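Local coordinates for protein PA0821 (Pseudomonas aeruginosa, PDB 7DRG) that probably acts as a type VI secretion immunity protein (antitoxin) against a putative VRR-NUC domain effector, at residues 53-58 and 98-103. Numbering follows the deposited sequence.
Sequences LVRESL and EMMGAM
Arg55 of helix 52-69 and Met100 of helix 96-101 lay their side chains across each other at a slant. Met100 is a selenomethionine. Met100 SE lies 3.8 Å from Arg55 CB, at the root of the arginine. The Met100 methyl, CE, then runs along the stem, 3.7 Å from Arg55 CD. Bends at chi2 (-133°) and chi3 (69°) fold the Met100 chain into this course. The arginine chain is extended from CG to NE, which carries the guanidinium past Met100 to the backbone of Met103, in the loop that follows the short helix. CE approaches that flat group obliquely.

Near the plane of the guanidinium, at its edge, lies Met103 O, 3.8 Å from Arg55 NH1. Met103, also a selenomethionine, places its CB 3.9 Å from Arg55 NH1. Water 1 accepts a hydrogen bond from Arg55 NH1 at 3.0 Å. The same water 1 donates one to Met100 O at 2.7 Å. Outside the two segments, Arg55 NE donates to Ala49 O and NH2 to Asp104 O. The contact joins the two helices beside strand 109-114, whose Leu109 touches both Arg55 and Met100.

The buried arginine thus plays two parts. Its methylene stem packs against selenium and methyl, while its charged end is hydrogen-bonded to backbone carbonyls and a water. Bonds at NE, NH1 and NH2 would fix the guanidinium's rotation and probably offset the cost of burying its charge.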
ATOM      1  N   LEU B  53      18.396  22.258  34.167  1.00 19.73           N
ATOM      2  CA  LEU B  53      19.471  21.340  33.803  1.00 22.55           C
ATOM      3  C   LEU B  53      19.109  20.530  32.566  1.00 21.11           C
ATOM      4  O   LEU B  53      19.965  20.310  31.701  1.00 19.01           O
ATOM      5  CB  LEU B  53      19.808  20.417  34.975  1.00 23.91           C
ATOM      6  CG  LEU B  53      20.546  21.099  36.130  1.00 29.41           C
ATOM      7  CD1 LEU B  53      20.873  20.092  37.218  1.00 29.50           C
ATOM      8  CD2 LEU B  53      21.804  21.786  35.626  1.00 27.51           C
ATOM      9  N   VAL B  54      17.846  20.104  32.451  1.00 19.68           N
ATOM     10  CA  VAL B  54      17.431  19.345  31.272  1.00 19.40           C
ATOM     11  C   VAL B  54      17.403  20.250  30.052  1.00 21.82           C
ATOM     12  O   VAL B  54      17.792  19.841  28.951  1.00 19.87           O
ATOM     13  CB  VAL B  54      16.071  18.660  31.505  1.00 18.35           C
ATOM     14  CG1 VAL B  54      15.560  17.987  30.214  1.00 17.94           C
ATOM     15  CG2 VAL B  54      16.168  17.633  32.609  1.00 21.51           C
ATOM     16  N   ARG B  55      16.953  21.497  30.225  1.00 20.25           N
ATOM     17  CA  ARG B  55      16.974  22.432  29.105  1.00 19.94           C
ATOM     18  C   ARG B  55      18.399  22.695  28.625  1.00 19.75           C
ATOM     19  O   ARG B  55      18.649  22.722  27.414  1.00 19.23           O
ATOM     20  CB  ARG B  55      16.263  23.724  29.492  1.00 19.06           C
ATOM     21  CG  ARG B  55      14.768  23.506  29.626  1.00 18.69           C
ATOM     22  CD  ARG B  55      14.047  24.726  30.155  1.00 22.44           C
ATOM     23  NE  ARG B  55      12.613  24.467  30.219  1.00 20.08           N
ATOM     24  CZ  ARG B  55      11.703  25.405  30.469  1.00 25.37           C
ATOM     25  NH1 ARG B  55      12.088  26.662  30.670  1.00 26.36           N
ATOM     26  NH2 ARG B  55      10.413  25.083  30.516  1.00 26.65           N
ATOM     27  N   GLU B  56      19.358  22.848  29.551  1.00 20.48           N
ATOM     28  CA  GLU B  56      20.750  22.994  29.130  1.00 17.98           C
ATOM     29  C   GLU B  56      21.230  21.771  28.362  1.00 19.19           C
ATOM     30  O   GLU B  56      21.975  21.899  27.381  1.00 20.49           O
ATOM     31  CB  GLU B  56      21.654  23.235  30.338  1.00 21.90           C
ATOM     32  CG  GLU B  56      21.326  24.502  31.090  1.00 30.71           C
ATOM     33  CD  GLU B  56      22.178  24.670  32.341  1.00 48.01           C
ATOM     34  OE1 GLU B  56      23.197  23.950  32.480  1.00 46.65           O
ATOM     35  OE2 GLU B  56      21.778  25.483  33.202  1.00 60.44           O
ATOM     36  N   SER B  57      20.842  20.576  28.813  1.00 19.99           N
ATOM     37  CA  SER B  57      21.248  19.361  28.110  1.00 18.48           C
ATOM     38  C   SER B  57      20.619  19.288  26.726  1.00 18.38           C
ATOM     39  O   SER B  57      21.268  18.851  25.768  1.00 19.56           O
ATOM     40  CB  SER B  57      20.896  18.127  28.940  1.00 20.08           C
ATOM     41  OG  SER B  57      21.813  18.006  30.028  1.00 22.57           O
ATOM     42  N   LEU B  58      19.368  19.736  26.594  1.00 19.18           N
ATOM     43  CA  LEU B  58      18.752  19.807  25.273  1.00 16.08           C
ATOM     44  C   LEU B  58      19.523  20.753  24.364  1.00 15.33           C
ATOM     45  O   LEU B  58      19.666  20.501  23.162  1.00 18.79           O
ATOM     46  CB  LEU B  58      17.298  20.265  25.406  1.00 16.30           C
ATOM     47  CG  LEU B  58      16.321  19.228  25.963  1.00 17.58           C
ATOM     48  CD1 LEU B  58      14.994  19.893  26.334  1.00 17.69           C
ATOM     49  CD2 LEU B  58      16.085  18.116  24.933  1.00 19.69           C
ATOM     50  N   GLU B  98      19.399  31.215  23.875  1.00 21.82           N
ATOM     51  CA  GLU B  98      18.821  32.527  24.130  1.00 24.34           C
ATOM     52  C   GLU B  98      17.304  32.444  24.231  1.00 28.26           C
ATOM     53  O   GLU B  98      16.695  33.104  25.079  1.00 27.82           O
ATOM     54  CB  GLU B  98      19.252  33.507  23.037  1.00 27.32           C
ATOM     55  CG  GLU B  98      18.834  34.959  23.264  1.00 35.83           C
ATOM     56  CD  GLU B  98      19.667  35.690  24.316  1.00 40.26           C
ATOM     57  OE1 GLU B  98      20.790  35.250  24.641  1.00 34.29           O
ATOM     58  OE2 GLU B  98      19.184  36.729  24.816  1.00 47.67           O
HETATM   59  N   MSE B  99      16.677  31.629  23.389  1.00 24.50           N
HETATM   60  CA  MSE B  99      15.229  31.477  23.438  1.00 24.03           C
HETATM   61  C   MSE B  99      14.812  30.744  24.711  1.00 28.35           C
HETATM   62  O   MSE B  99      13.813  31.102  25.341  1.00 29.56           O
HETATM   63  CB  MSE B  99      14.727  30.749  22.189  1.00 23.38           C
HETATM   64  CG  MSE B  99      14.817  31.612  20.945  1.00 23.72           C
HETATM   65 SE   MSE B  99      14.111  30.703  19.372  1.00 33.79          SE
HETATM   66  CE  MSE B  99      15.550  29.395  19.111  1.00 20.94           C
HETATM   67  N   MSE B 100      15.603  29.765  25.116  1.00 25.45           N
HETATM   68  CA  MSE B 100      15.254  29.032  26.351  1.00 28.75           C
HETATM   69  C   MSE B 100      15.464  29.950  27.562  1.00 34.85           C
HETATM   70  O   MSE B 100      14.761  29.793  28.544  1.00 34.93           O
HETATM   71  CB  MSE B 100      16.129  27.786  26.489  1.00 31.39           C
HETATM   72  CG  MSE B 100      16.085  26.854  25.321  1.00 39.37           C
HETATM   73 SE   MSE B 100      15.852  25.044  25.998  0.55 32.95          SE
HETATM   74  CE  MSE B 100      14.112  25.526  26.533  1.00 23.20           C
ATOM     75  N   GLY B 101      16.426  30.864  27.480  1.00 33.71           N
ATOM     76  CA  GLY B 101      16.679  31.751  28.603  1.00 34.70           C
ATOM     77  C   GLY B 101      15.560  32.728  28.886  1.00 42.05           C
ATOM     78  O   GLY B 101      15.482  33.264  29.998  1.00 48.34           O
ATOM     79  N   ALA B 102      14.705  32.988  27.901  1.00 33.91           N
ATOM     80  CA  ALA B 102      13.534  33.829  28.089  1.00 36.87           C
ATOM     81  C   ALA B 102      12.358  33.067  28.682  1.00 40.75           C
ATOM     82  O   ALA B 102      11.262  33.634  28.796  1.00 40.70           O
ATOM     83  CB  ALA B 102      13.122  34.457  26.755  1.00 41.70           C
HETATM   84  N   MSE B 103      12.554  31.807  29.055  1.00 36.68           N
HETATM   85  CA  MSE B 103      11.461  30.957  29.499  1.00 31.35           C
HETATM   86  C   MSE B 103      11.684  30.452  30.912  1.00 32.54           C
HETATM   87  O   MSE B 103      12.824  30.324  31.361  1.00 35.60           O
HETATM   88  CB  MSE B 103      11.286  29.784  28.530  1.00 27.33           C
HETATM   89  CG  MSE B 103      11.128  30.247  27.101  1.00 26.66           C
HETATM   90 SE   MSE B 103      11.003  28.748  25.851  1.00 52.12          SE
HETATM   91  CE  MSE B 103       9.091  28.806  25.492  1.00 54.22           C
TER
HETATM   92  O   HOH W   1      14.697  28.098  30.672  1.00 34.78           O